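Local coordinates for fuculose-1-phosphate aldolase (PDB 2FLF), which belongs to the class II aldolase family, whose members share the AraD-like fold, and assembles from four copies of one chain, at residues Arg105-Glu110 with Gln181-His186; Gln19-Ala24 with Leu172-Glu177. One frame throughout, in Å; residues are numbered along the deposited sequence.

Contact 1: residues Arg105-Glu110 with Gln181-His186; sequences RPLDLE and QILLYH
Leu107 reaches from the loop onto helix 162-192 and sets its CD1 methyl over the centre of one face of the His186 ring. CD1 stands 3.5 Å from the ring centroid, 13° off the ring normal, which defines a CH-pi contact over the middle of the imidazole. The two side chains cross at about a right angle. His186 CB points toward the loop, and with CG anti to the backbone N (chi1 179°) the ring presents a face to the methyl. One turn earlier, Leu183 comes in at a slant: its CD2 lies 3.6 Å from Leu107 CG and 3.8 Å from the carbonyl O of Arg105. Next to Leu183 along the helix, Ile182 CD1 approaches Asp108 CB at 3.9 Å, so the aspartate offers its aliphatic carbon to the helix while its OD2 is hydrogen-bonded to Ser179, earlier on that helix. Phe99 of the second subunit packs on Leu107 and meets the His186 ring nearly perpendicularly, and Trp189 of the third subunit touches Leu183. With no hydrogen bond between the two segments, this junction rests on methyl-to-ring and other aliphatic packing, and a polar tie is the Asp108-Ser179 bond beside it.

Contact 2: residues Gln19-Ala24 with Leu172-Glu177; sequences QGLISA and LMTTLE
Leu21 supplies most of the loop's apolar contact with helix 162-192, and its two methyls divide the work. CD2 lies against the aliphatic part of Glu177, 3.4 Å from its CG and 4.2 Å from its CB, and the two side chains run past each other in opposite directions. CD1 meets the preceding helical turn more loosely, at 4.4 Å from Met173 CG and 4.3 Å from Thr174 OG1. The leucine CG sits beside its backbone N and anti to the carbonyl carbon (chi1 -59°), with the fork directed at the helix. A slight touch comes from Gln19, whose CG is 4.5 Å from Thr174 OG1.

No hydrogen bond joins the two segments; the polar groups bond outside them. The Glu177 chain bends at chi2 (-59°), and its carboxylate is gripped by two donors: OE2 takes the backbone N of Ala94, and OE1 takes NE2 of Gln181. These bonds satisfy a buried acid while its methylene carbons face Leu21. On the loop side, Gly20 has positive phi (76°) and closes helix 2-18 with a Schellman motif, and its carbonyl O accepts from Arg92.

The contact is buried. Leu21 also packs on Leu16 of helix 2-18, Met173 lies on Ala153 and Ala155 of strand 153-157, and Glu177 touches Val93 of helix 92-98; the loop turn between helix 2-18 and strand 28-32 is thereby packed against the long helix 162-192.

How the contacts relate
Both contacts draw on helix 162-192, contact 2 on an earlier part and contact 1 on a later one, with about 15 Å between their centres. The centre of contact 1 lies about 19 Å from the chain centre, that of contact 2 about 9 Å, so the helix passes from the interior toward a more peripheral, subunit-lined region. The two meet where Glu110 OE1 packs 3.6 Å from Thr175 OG1, and the Glu177-Gln181 bond spans their helical segments. Their segments alternate along the chain. The assembly joins them again: Ser23 OG of this chain is hydrogen-bonded to Glu110 OE1 of the third subunit, and Glu110 OE2 of this chain makes a weak bond to Ser23 OG of the second.

Contact 1: residues Arg105-Glu110 with Gln181-His186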
ATOM      1  N   ARG B 105      16.538   2.764 -17.479  1.00 27.80           N
ATOM      2  CA  ARG B 105      16.154   1.855 -18.582  1.00 34.82           C
ATOM      3  C   ARG B 105      15.200   0.778 -18.079  1.00 36.55           C
ATOM      4  O   ARG B 105      15.616  -0.203 -17.472  1.00 42.28           O
ATOM      5  CB  ARG B 105      17.393   1.162 -19.177  1.00 37.95           C
ATOM      6  CG  ARG B 105      18.678   1.988 -19.217  1.00 43.55           C
ATOM      7  CD  ARG B 105      18.760   2.901 -20.442  1.00 60.55           C
ATOM      8  NE  ARG B 105      19.687   2.409 -21.460  1.00 58.04           N
ATOM      9  CZ  ARG B 105      20.999   2.279 -21.289  1.00 69.10           C
ATOM     10  NH1 ARG B 105      21.571   2.604 -20.133  1.00 73.14           N
ATOM     11  NH2 ARG B 105      21.745   1.826 -22.283  1.00 76.70           N
ATOM     12  N   PRO B 106      13.902   0.939 -18.339  1.00 44.02           N
ATOM     13  CA  PRO B 106      12.954  -0.072 -17.862  1.00 39.49           C
ATOM     14  C   PRO B 106      13.393  -1.490 -18.245  1.00 36.29           C
ATOM     15  O   PRO B 106      13.870  -1.701 -19.353  1.00 42.75           O
ATOM     16  CB  PRO B 106      11.651   0.320 -18.561  1.00 46.54           C
ATOM     17  CG  PRO B 106      11.808   1.790 -18.841  1.00 39.19           C
ATOM     18  CD  PRO B 106      13.250   1.904 -19.244  1.00 46.06           C
ATOM     19  N   LEU B 107      13.260  -2.454 -17.335  1.00 32.76           N
ATOM     20  CA  LEU B 107      13.613  -3.829 -17.676  1.00 32.58           C
ATOM     21  C   LEU B 107      12.371  -4.509 -18.204  1.00 34.89           C
ATOM     22  O   LEU B 107      12.443  -5.547 -18.852  1.00 36.88           O
ATOM     23  CB  LEU B 107      14.083  -4.617 -16.466  1.00 29.80           C
ATOM     24  CG  LEU B 107      15.351  -4.206 -15.732  1.00 46.59           C
ATOM     25  CD1 LEU B 107      15.697  -5.324 -14.720  1.00 30.60           C
ATOM     26  CD2 LEU B 107      16.488  -3.968 -16.722  1.00 31.84           C
ATOM     27  N   ASP B 108      11.232  -3.892 -17.917  1.00 37.55           N
ATOM     28  CA  ASP B 108       9.921  -4.394 -18.288  1.00 33.18           C
ATOM     29  C   ASP B 108       9.379  -3.930 -19.630  1.00 36.00           C
ATOM     30  O   ASP B 108       9.525  -2.780 -20.009  1.00 44.09           O
ATOM     31  CB  ASP B 108       8.930  -4.025 -17.185  1.00 46.37           C
ATOM     32  CG  ASP B 108       8.906  -2.531 -16.893  1.00 54.54           C
ATOM     33  OD1 ASP B 108       7.836  -1.921 -17.123  1.00 49.27           O
ATOM     34  OD2 ASP B 108       9.945  -1.977 -16.439  1.00 48.51           O
ATOM     35  N   LEU B 109       8.716  -4.850 -20.314  1.00 35.05           N
ATOM     36  CA  LEU B 109       8.117  -4.630 -21.615  1.00 28.29           C
ATOM     37  C   LEU B 109       7.314  -3.326 -21.753  1.00 41.22           C
ATOM     38  O   LEU B 109       7.496  -2.585 -22.717  1.00 34.94           O
ATOM     39  CB  LEU B 109       7.205  -5.808 -21.932  1.00 25.11           C
ATOM     40  CG  LEU B 109       6.879  -6.001 -23.399  1.00 26.68           C
ATOM     41  CD1 LEU B 109       8.123  -6.573 -24.083  1.00 24.95           C
ATOM     42  CD2 LEU B 109       5.710  -6.934 -23.564  1.00 35.06           C
ATOM     43  N   GLU B 110       6.412  -3.049 -20.809  1.00 50.72           N
ATOM     44  CA  GLU B 110       5.601  -1.833 -20.892  1.00 46.27           C
ATOM     45  C   GLU B 110       6.522  -0.635 -20.771  1.00 45.63           C
ATOM     46  O   GLU B 110       6.365   0.375 -21.471  1.00 43.01           O
ATOM     47  CB  GLU B 110       4.560  -1.786 -19.781  1.00 52.66           C
ATOM     48  CG  GLU B 110       3.491  -0.708 -19.970  1.00 64.60           C
ATOM     49  CD  GLU B 110       2.819  -0.308 -18.662  1.00 66.97           C
ATOM     50  OE1 GLU B 110       1.712   0.255 -18.705  1.00 59.99           O
ATOM     51  OE2 GLU B 110       3.402  -0.541 -17.586  1.00 62.85           O
ATOM     52  N   GLN B 181      10.277   0.515  -9.613  1.00 39.31           N
ATOM     53  CA  GLN B 181      10.067  -0.510  -8.613  1.00 36.43           C
ATOM     54  C   GLN B 181      10.580  -1.837  -9.148  1.00 30.56           C
ATOM     55  O   GLN B 181      11.298  -2.543  -8.450  1.00 29.27           O
ATOM     56  CB  GLN B 181       8.583  -0.581  -8.244  1.00 39.48           C
ATOM     57  CG  GLN B 181       8.098   0.706  -7.588  1.00 32.98           C
ATOM     58  CD  GLN B 181       6.801   0.532  -6.849  1.00 35.05           C
ATOM     59  OE1 GLN B 181       6.454  -0.565  -6.433  1.00 52.32           O
ATOM     60  NE2 GLN B 181       6.086   1.618  -6.660  1.00 30.50           N
ATOM     61  N   ILE B 182      10.247  -2.169 -10.394  1.00 22.04           N
ATOM     62  CA  ILE B 182      10.724  -3.428 -10.961  1.00 28.13           C
ATOM     63  C   ILE B 182      12.248  -3.417 -10.916  1.00 29.03           C
ATOM     64  O   ILE B 182      12.885  -4.402 -10.562  1.00 28.57           O
ATOM     65  CB  ILE B 182      10.245  -3.614 -12.385  1.00 19.65           C
ATOM     66  CG1 ILE B 182       8.718  -3.626 -12.402  1.00 10.84           C
ATOM     67  CG2 ILE B 182      10.807  -4.922 -12.950  1.00 24.83           C
ATOM     68  CD1 ILE B 182       8.120  -4.568 -13.405  1.00 13.09           C
ATOM     69  N   LEU B 183      12.813  -2.267 -11.258  1.00 34.91           N
ATOM     70  CA  LEU B 183      14.241  -2.079 -11.218  1.00 28.81           C
ATOM     71  C   LEU B 183      14.689  -2.317  -9.786  1.00 29.91           C
ATOM     72  O   LEU B 183      15.428  -3.252  -9.514  1.00 43.01           O
ATOM     73  CB  LEU B 183      14.593  -0.659 -11.665  1.00 39.35           C
ATOM     74  CG  LEU B 183      14.544  -0.369 -13.168  1.00 33.36           C
ATOM     75  CD1 LEU B 183      14.724   1.119 -13.440  1.00 22.74           C
ATOM     76  CD2 LEU B 183      15.617  -1.165 -13.830  1.00 13.80           C
ATOM     77  N   LEU B 184      14.217  -1.493  -8.860  1.00 34.03           N
ATOM     78  CA  LEU B 184      14.606  -1.635  -7.458  1.00 30.98           C
ATOM     79  C   LEU B 184      14.632  -3.082  -6.944  1.00 33.22           C
ATOM     80  O   LEU B 184      15.671  -3.544  -6.469  1.00 28.20           O
ATOM     81  CB  LEU B 184      13.701  -0.787  -6.568  1.00 26.17           C
ATOM     82  CG  LEU B 184      14.041  -0.804  -5.078  1.00 28.02           C
ATOM     83  CD1 LEU B 184      15.477  -0.386  -4.895  1.00 25.31           C
ATOM     84  CD2 LEU B 184      13.107   0.119  -4.313  1.00 23.47           C
ATOM     85  N   TYR B 185      13.500  -3.783  -7.043  1.00 33.80           N
ATOM     86  CA  TYR B 185      13.396  -5.171  -6.585  1.00 40.10           C
ATOM     87  C   TYR B 185      14.342  -6.083  -7.372  1.00 40.70           C
ATOM     88  O   TYR B 185      15.069  -6.875  -6.788  1.00 39.80           O
ATOM     89  CB  TYR B 185      11.953  -5.686  -6.720  1.00 36.71           C
ATOM     90  CG  TYR B 185      10.918  -4.821  -6.025  1.00 29.20           C
ATOM     91  CD1 TYR B 185       9.747  -4.455  -6.671  1.00 23.85           C
ATOM     92  CD2 TYR B 185      11.133  -4.339  -4.739  1.00 28.73           C
ATOM     93  CE1 TYR B 185       8.825  -3.631  -6.066  1.00 22.38           C
ATOM     94  CE2 TYR B 185      10.215  -3.519  -4.120  1.00 27.49           C
ATOM     95  CZ  TYR B 185       9.063  -3.171  -4.794  1.00 37.52           C
ATOM     96  OH  TYR B 185       8.135  -2.367  -4.191  1.00 58.89           O
ATOM     97  N   HIS B 186      14.342  -5.981  -8.692  1.00 35.89           N
ATOM     98  CA  HIS B 186      15.249  -6.810  -9.464  1.00 40.63           C
ATOM     99  C   HIS B 186      16.656  -6.708  -8.870  1.00 49.83           C
ATOM    100  O   HIS B 186      17.272  -7.713  -8.510  1.00 55.27           O
ATOM    101  CB  HIS B 186      15.276  -6.352 -10.913  1.00 32.71           C
ATOM    102  CG  HIS B 186      16.206  -7.141 -11.781  1.00 46.63           C
ATOM    103  ND1 HIS B 186      17.495  -6.740 -12.050  1.00 47.24           N
ATOM    104  CD2 HIS B 186      16.031  -8.310 -12.441  1.00 45.83           C
ATOM    105  CE1 HIS B 186      18.073  -7.627 -12.839  1.00 47.79           C
ATOM    106  NE2 HIS B 186      17.207  -8.591 -13.092  1.00 35.19           N
TER

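Contact 2: residues Gln19-Ala24 with Leu172-Glu177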
ATOM      1  N   GLN B  19      -2.396   7.174  -5.691  1.00 28.06           N
ATOM      2  CA  GLN B  19      -1.264   6.342  -6.092  1.00 27.07           C
ATOM      3  C   GLN B  19       0.033   6.754  -5.352  1.00 20.14           C
ATOM      4  O   GLN B  19       1.086   6.163  -5.549  1.00 22.23           O
ATOM      5  CB  GLN B  19      -1.135   6.477  -7.619  1.00 21.40           C
ATOM      6  CG  GLN B  19      -0.438   5.373  -8.373  1.00 38.46           C
ATOM      7  CD  GLN B  19      -1.110   4.025  -8.225  1.00 38.65           C
ATOM      8  OE1 GLN B  19      -2.257   3.930  -7.805  1.00 15.74           O
ATOM      9  NE2 GLN B  19      -0.383   2.961  -8.579  1.00 38.14           N
ATOM     10  N   GLY B  20      -0.054   7.772  -4.503  1.00 17.91           N
ATOM     11  CA  GLY B  20       1.109   8.227  -3.763  1.00 18.00           C
ATOM     12  C   GLY B  20       2.146   9.056  -4.527  1.00 19.95           C
ATOM     13  O   GLY B  20       3.187   9.396  -3.977  1.00 20.99           O
ATOM     14  N   LEU B  21       1.835   9.406  -5.771  1.00 11.18           N
ATOM     15  CA  LEU B  21       2.729  10.145  -6.660  1.00 19.50           C
ATOM     16  C   LEU B  21       2.959  11.633  -6.435  1.00 16.48           C
ATOM     17  O   LEU B  21       3.851  12.210  -7.043  1.00 24.53           O
ATOM     18  CB  LEU B  21       2.289   9.899  -8.105  1.00 22.04           C
ATOM     19  CG  LEU B  21       2.332   8.402  -8.453  1.00 11.16           C
ATOM     20  CD1 LEU B  21       1.661   8.134  -9.777  1.00 28.33           C
ATOM     21  CD2 LEU B  21       3.794   7.956  -8.523  1.00 15.32           C
ATOM     22  N   ILE B  22       2.141  12.245  -5.584  1.00 21.61           N
ATOM     23  CA  ILE B  22       2.253  13.667  -5.217  1.00 20.19           C
ATOM     24  C   ILE B  22       1.587  13.808  -3.851  1.00 24.87           C
ATOM     25  O   ILE B  22       0.667  13.062  -3.516  1.00 32.24           O
ATOM     26  CB  ILE B  22       1.461  14.646  -6.174  1.00 16.46           C
ATOM     27  CG1 ILE B  22      -0.054  14.458  -5.967  1.00 18.70           C
ATOM     28  CG2 ILE B  22       1.826  14.425  -7.663  1.00 12.39           C
ATOM     29  CD1 ILE B  22      -0.930  15.063  -7.035  1.00 14.56           C
ATOM     30  N   SER B  23       2.054  14.764  -3.061  1.00 33.90           N
ATOM     31  CA  SER B  23       1.428  15.042  -1.777  1.00 28.23           C
ATOM     32  C   SER B  23       0.184  15.830  -2.176  1.00 31.49           C
ATOM     33  O   SER B  23       0.009  16.170  -3.351  1.00 34.54           O
ATOM     34  CB  SER B  23       2.321  15.926  -0.952  1.00 23.59           C
ATOM     35  OG  SER B  23       2.517  17.143  -1.640  1.00 44.15           O
ATOM     36  N   ALA B  24      -0.675  16.132  -1.216  1.00 36.02           N
ATOM     37  CA  ALA B  24      -1.903  16.874  -1.495  1.00 36.71           C
ATOM     38  C   ALA B  24      -1.729  18.212  -2.245  1.00 32.32           C
ATOM     39  O   ALA B  24      -2.546  18.573  -3.080  1.00 35.43           O
ATOM     40  CB  ALA B  24      -2.650  17.107  -0.193  1.00 24.74           C
ATOM     41  N   LEU B 172       1.692   7.593 -18.123  1.00 21.84           N
ATOM     42  CA  LEU B 172       3.105   7.317 -18.292  1.00 27.30           C
ATOM     43  C   LEU B 172       3.792   7.499 -16.941  1.00 23.16           C
ATOM     44  O   LEU B 172       4.746   6.781 -16.611  1.00 25.15           O
ATOM     45  CB  LEU B 172       3.726   8.255 -19.330  1.00 27.70           C
ATOM     46  CG  LEU B 172       3.419   7.907 -20.781  1.00 32.37           C
ATOM     47  CD1 LEU B 172       3.971   8.972 -21.708  1.00 17.82           C
ATOM     48  CD2 LEU B 172       4.015   6.552 -21.082  1.00 24.16           C
ATOM     49  N   MET B 173       3.302   8.456 -16.156  1.00 18.20           N
ATOM     50  CA  MET B 173       3.883   8.699 -14.841  1.00 29.38           C
ATOM     51  C   MET B 173       3.714   7.410 -14.038  1.00 31.49           C
ATOM     52  O   MET B 173       4.606   6.956 -13.320  1.00 30.26           O
ATOM     53  CB  MET B 173       3.156   9.854 -14.159  1.00 24.62           C
ATOM     54  CG  MET B 173       3.809  10.343 -12.870  1.00 24.05           C
ATOM     55  SD  MET B 173       5.483  10.928 -13.102  1.00 27.54           S
ATOM     56  CE  MET B 173       5.300  12.522 -13.815  1.00 29.32           C
ATOM     57  N   THR B 174       2.539   6.827 -14.192  1.00 25.34           N
ATOM     58  CA  THR B 174       2.171   5.586 -13.551  1.00 22.11           C
ATOM     59  C   THR B 174       3.133   4.481 -14.026  1.00 34.75           C
ATOM     60  O   THR B 174       3.591   3.671 -13.231  1.00 36.12           O
ATOM     61  CB  THR B 174       0.698   5.305 -13.927  1.00 23.53           C
ATOM     62  OG1 THR B 174      -0.144   5.604 -12.817  1.00 19.08           O
ATOM     63  CG2 THR B 174       0.486   3.939 -14.376  1.00 11.71           C
ATOM     64  N   THR B 175       3.455   4.478 -15.320  1.00 35.77           N
ATOM     65  CA  THR B 175       4.360   3.489 -15.909  1.00 33.72           C
ATOM     66  C   THR B 175       5.804   3.582 -15.401  1.00 37.90           C
ATOM     67  O   THR B 175       6.471   2.571 -15.230  1.00 21.19           O
ATOM     68  CB  THR B 175       4.420   3.629 -17.440  1.00 42.91           C
ATOM     69  OG1 THR B 175       3.105   3.479 -17.995  1.00 38.64           O
ATOM     70  CG2 THR B 175       5.357   2.572 -18.034  1.00 37.11           C
ATOM     71  N   LEU B 176       6.285   4.803 -15.193  1.00 33.43           N
ATOM     72  CA  LEU B 176       7.633   5.005 -14.707  1.00 29.90           C
ATOM     73  C   LEU B 176       7.815   4.399 -13.323  1.00 39.20           C
ATOM     74  O   LEU B 176       8.800   3.682 -13.091  1.00 32.52           O
ATOM     75  CB  LEU B 176       7.944   6.498 -14.673  1.00 31.06           C
ATOM     76  CG  LEU B 176       9.257   7.024 -14.081  1.00 29.36           C
ATOM     77  CD1 LEU B 176      10.463   6.492 -14.831  1.00 32.87           C
ATOM     78  CD2 LEU B 176       9.216   8.548 -14.138  1.00 18.91           C
ATOM     79  N   GLU B 177       6.864   4.668 -12.414  1.00 26.63           N
ATOM     80  CA  GLU B 177       6.951   4.148 -11.044  1.00 30.88           C
ATOM     81  C   GLU B 177       6.893   2.639 -10.963  1.00 26.39           C
ATOM     82  O   GLU B 177       7.509   2.041 -10.083  1.00 30.05           O
ATOM     83  CB  GLU B 177       5.853   4.722 -10.136  1.00 27.49           C
ATOM     84  CG  GLU B 177       6.339   5.778  -9.150  1.00 38.54           C
ATOM     85  CD  GLU B 177       7.428   5.303  -8.181  1.00 42.11           C
ATOM     86  OE1 GLU B 177       7.081   4.693  -7.155  1.00 36.98           O
ATOM     87  OE2 GLU B 177       8.626   5.545  -8.433  1.00 22.68           O
TER